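Local coordinates for protein cysteine protease (Listeria monocytogenes, PDB 5HU4) that acts as a class A sortase, a cysteine transpeptidase that cleaves C-terminal sorting signals and attaches surface proteins to the cell wall, at residues Q38-G43 and I71-L76. Residues are numbered along the deposited sequence; the frame is centred on the assembly and turned at random.
Sequences QVMGKG and IYLTDL
Met40 reaches from the loop that precedes strand 44-48 to the end of strand 70-74, and its thioether lies between the side chains of Leu73 and Asp75, against the backbone that joins them. The first torsion sets the starting direction, with CG beside the backbone N and opposite the carbonyl carbon (chi1 -74°); the extended chain beyond it lays CG, SD and CE in succession along Leu73 and the backbone at Thr74. CG of Met40 touches CD2 of Leu73 at 3.7 Å; Met40 SD then passes Leu73 CG at 3.8 Å, and Met40 CE ends near the other branch, Leu73 CD1, also at 3.8 Å. The two side chains run obliquely past one another, and with CG of Leu73 anti to its own backbone N (chi1 -178°) the branched end of the leucine is carried to the methionine. On its other side, SD of Met40 lies 3.6 Å from CB of Asp75, meeting the methylene rather than the carboxylate, while CE of Met40 packs 3.4 Å from the carbonyl O of Thr74.

The carboxylate is engaged separately: OD1 of Asp75 accepts from the backbone N of Glu77 and Asn78, and OD2 bonds to Tyr80 OH. Thr74, whose CB points away from the loop, takes the backbone N of Leu76 on OG1 at 3.0 Å in an ST turn and also bonds to Asn78 O. On the loop side, Val39 to Lys42 form a type II turn with Gly41 at positive phi. Tyr45 touches both Met40 and Leu73, and Tyr80 also packs on Met40.

The contact thus joins a loop to a strand end of the sortase beta fold, away from the active site, through van der Waals contact of the Met40 chain with Leu73, Asp75 CB and the backbone at Thr74; the side-chain polar groups of Thr74 and Asp75 bond to other partners, so the contact itself is largely apolar and probably not directional.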
ATOM      1  N   GLN A  38       3.816  -8.447  -9.995  1.00 26.79           N
ATOM      2  CA  GLN A  38       2.618  -8.375  -9.159  1.00 26.05           C
ATOM      3  C   GLN A  38       1.421  -7.764  -9.890  1.00 21.49           C
ATOM      4  O   GLN A  38       1.565  -6.838 -10.690  1.00 21.12           O
ATOM      5  CB  GLN A  38       2.908  -7.593  -7.873  1.00 23.03           C
ATOM      6  CG  GLN A  38       3.182  -6.110  -8.064  1.00 21.81           C
ATOM      7  CD  GLN A  38       3.631  -5.438  -6.779  1.00 22.82           C
ATOM      8  OE1 GLN A  38       4.765  -5.621  -6.332  1.00 23.00           O
ATOM      9  NE2 GLN A  38       2.739  -4.663  -6.172  1.00 21.70           N
ATOM     10  N   VAL A  39       0.241  -8.313  -9.616  1.00 22.35           N
ATOM     11  CA  VAL A  39      -0.997  -7.884 -10.258  1.00 22.14           C
ATOM     12  C   VAL A  39      -2.028  -7.489  -9.203  1.00 23.53           C
ATOM     13  O   VAL A  39      -2.149  -8.149  -8.169  1.00 23.11           O
ATOM     14  CB  VAL A  39      -1.581  -8.999 -11.160  1.00 23.42           C
ATOM     15  CG1 VAL A  39      -2.796  -8.494 -11.925  1.00 22.53           C
ATOM     16  CG2 VAL A  39      -0.524  -9.516 -12.124  1.00 19.14           C
ATOM     17  N   MET A  40      -2.766  -6.413  -9.461  1.00 22.75           N
ATOM     18  CA  MET A  40      -3.794  -5.954  -8.531  1.00 24.20           C
ATOM     19  C   MET A  40      -4.933  -6.960  -8.408  1.00 25.72           C
ATOM     20  O   MET A  40      -5.430  -7.476  -9.408  1.00 25.92           O
ATOM     21  CB  MET A  40      -4.347  -4.595  -8.967  1.00 24.66           C
ATOM     22  CG  MET A  40      -3.407  -3.429  -8.714  1.00 22.08           C
ATOM     23  SD  MET A  40      -4.179  -1.833  -9.041  1.00 24.15           S
ATOM     24  CE  MET A  40      -2.793  -0.724  -8.799  1.00 23.97           C
ATOM     25  N   GLY A  41      -5.338  -7.235  -7.172  1.00 24.73           N
ATOM     26  CA  GLY A  41      -6.442  -8.141  -6.911  1.00 22.26           C
ATOM     27  C   GLY A  41      -6.076  -9.606  -7.043  1.00 25.62           C
ATOM     28  O   GLY A  41      -6.938 -10.479  -6.939  1.00 28.44           O
ATOM     29  N   LYS A  42      -4.796  -9.880  -7.267  1.00 26.42           N
ATOM     30  CA  LYS A  42      -4.328 -11.250  -7.437  1.00 26.41           C
ATOM     31  C   LYS A  42      -3.033 -11.497  -6.669  1.00 25.33           C
ATOM     32  O   LYS A  42      -2.109 -10.685  -6.719  1.00 26.00           O
ATOM     33  CB  LYS A  42      -4.126 -11.565  -8.920  1.00 22.09           C
ATOM     34  N   GLY A  43      -2.977 -12.624  -5.966  1.00 24.41           N
ATOM     35  CA  GLY A  43      -1.807 -12.991  -5.188  1.00 24.67           C
ATOM     36  C   GLY A  43      -1.456 -11.944  -4.153  1.00 26.32           C
ATOM     37  O   GLY A  43      -2.338 -11.338  -3.544  1.00 26.18           O
ATOM     38  N   ILE A  71      -8.379  -1.207   3.086  1.00 22.99           N
ATOM     39  CA  ILE A  71      -7.401  -0.641   2.169  1.00 20.26           C
ATOM     40  C   ILE A  71      -7.976  -0.672   0.760  1.00 21.36           C
ATOM     41  O   ILE A  71      -8.406  -1.722   0.281  1.00 21.97           O
ATOM     42  CB  ILE A  71      -6.065  -1.402   2.197  1.00 21.27           C
ATOM     43  CG1 ILE A  71      -5.503  -1.451   3.618  1.00 21.19           C
ATOM     44  CG2 ILE A  71      -5.063  -0.752   1.254  1.00 20.56           C
ATOM     45  CD1 ILE A  71      -4.275  -2.324   3.755  1.00 17.17           C
ATOM     46  N   TYR A  72      -7.995   0.482   0.104  1.00 20.76           N
ATOM     47  CA  TYR A  72      -8.561   0.570  -1.235  1.00 20.85           C
ATOM     48  C   TYR A  72      -7.478   0.749  -2.286  1.00 21.29           C
ATOM     49  O   TYR A  72      -6.596   1.594  -2.153  1.00 20.29           O
ATOM     50  CB  TYR A  72      -9.576   1.710  -1.306  1.00 20.50           C
ATOM     51  CG  TYR A  72     -10.750   1.500  -0.382  1.00 24.22           C
ATOM     52  CD1 TYR A  72     -11.841   0.738  -0.778  1.00 25.18           C
ATOM     53  CD2 TYR A  72     -10.765   2.051   0.892  1.00 21.97           C
ATOM     54  CE1 TYR A  72     -12.915   0.537   0.066  1.00 25.95           C
ATOM     55  CE2 TYR A  72     -11.834   1.856   1.742  1.00 23.33           C
ATOM     56  CZ  TYR A  72     -12.906   1.096   1.324  1.00 23.46           C
ATOM     57  OH  TYR A  72     -13.976   0.899   2.165  1.00 26.42           O
ATOM     58  N   LEU A  73      -7.558  -0.067  -3.330  1.00 21.97           N
ATOM     59  CA  LEU A  73      -6.573  -0.070  -4.398  1.00 21.93           C
ATOM     60  C   LEU A  73      -7.285  -0.055  -5.743  1.00 24.26           C
ATOM     61  O   LEU A  73      -8.300  -0.730  -5.917  1.00 24.96           O
ATOM     62  CB  LEU A  73      -5.669  -1.298  -4.278  1.00 23.17           C
ATOM     63  CG  LEU A  73      -4.521  -1.473  -5.271  1.00 25.80           C
ATOM     64  CD1 LEU A  73      -3.473  -0.387  -5.086  1.00 21.89           C
ATOM     65  CD2 LEU A  73      -3.904  -2.856  -5.117  1.00 22.12           C
ATOM     66  N   THR A  74      -6.766   0.716  -6.694  1.00 23.95           N
ATOM     67  CA  THR A  74      -7.393   0.786  -8.008  1.00 22.34           C
ATOM     68  C   THR A  74      -6.384   0.972  -9.139  1.00 21.12           C
ATOM     69  O   THR A  74      -5.330   1.585  -8.963  1.00 21.92           O
ATOM     70  CB  THR A  74      -8.432   1.929  -8.076  1.00 23.55           C
ATOM     71  OG1 THR A  74      -9.169   1.838  -9.302  1.00 23.18           O
ATOM     72  CG2 THR A  74      -7.754   3.291  -7.989  1.00 21.83           C
ATOM     73  N   ASP A  75      -6.718   0.412 -10.298  1.00 19.85           N
ATOM     74  CA  ASP A  75      -5.946   0.613 -11.516  1.00 21.27           C
ATOM     75  C   ASP A  75      -6.749   1.498 -12.461  1.00 22.88           C
ATOM     76  O   ASP A  75      -6.478   1.553 -13.663  1.00 23.88           O
ATOM     77  CB  ASP A  75      -5.606  -0.726 -12.178  1.00 20.69           C
ATOM     78  CG  ASP A  75      -6.811  -1.648 -12.290  1.00 24.29           C
ATOM     79  OD1 ASP A  75      -7.954  -1.175 -12.110  1.00 20.13           O
ATOM     80  OD2 ASP A  75      -6.613  -2.850 -12.564  1.00 22.27           O
ATOM     81  N   LEU A  76      -7.742   2.176 -11.883  1.00 24.10           N
ATOM     82  CA  LEU A  76      -8.705   3.015 -12.599  1.00 24.44           C
ATOM     83  C   LEU A  76      -9.580   2.207 -13.556  1.00 25.37           C
ATOM     84  O   LEU A  76     -10.206   2.762 -14.458  1.00 26.79           O
ATOM     85  CB  LEU A  76      -7.997   4.146 -13.350  1.00 25.56           C
ATOM     86  CG  LEU A  76      -8.139   5.526 -12.702  1.00 32.07           C
ATOM     87  CD1 LEU A  76      -7.458   5.564 -11.342  1.00 29.17           C
ATOM     88  CD2 LEU A  76      -7.591   6.615 -13.613  1.00 30.01           C
TER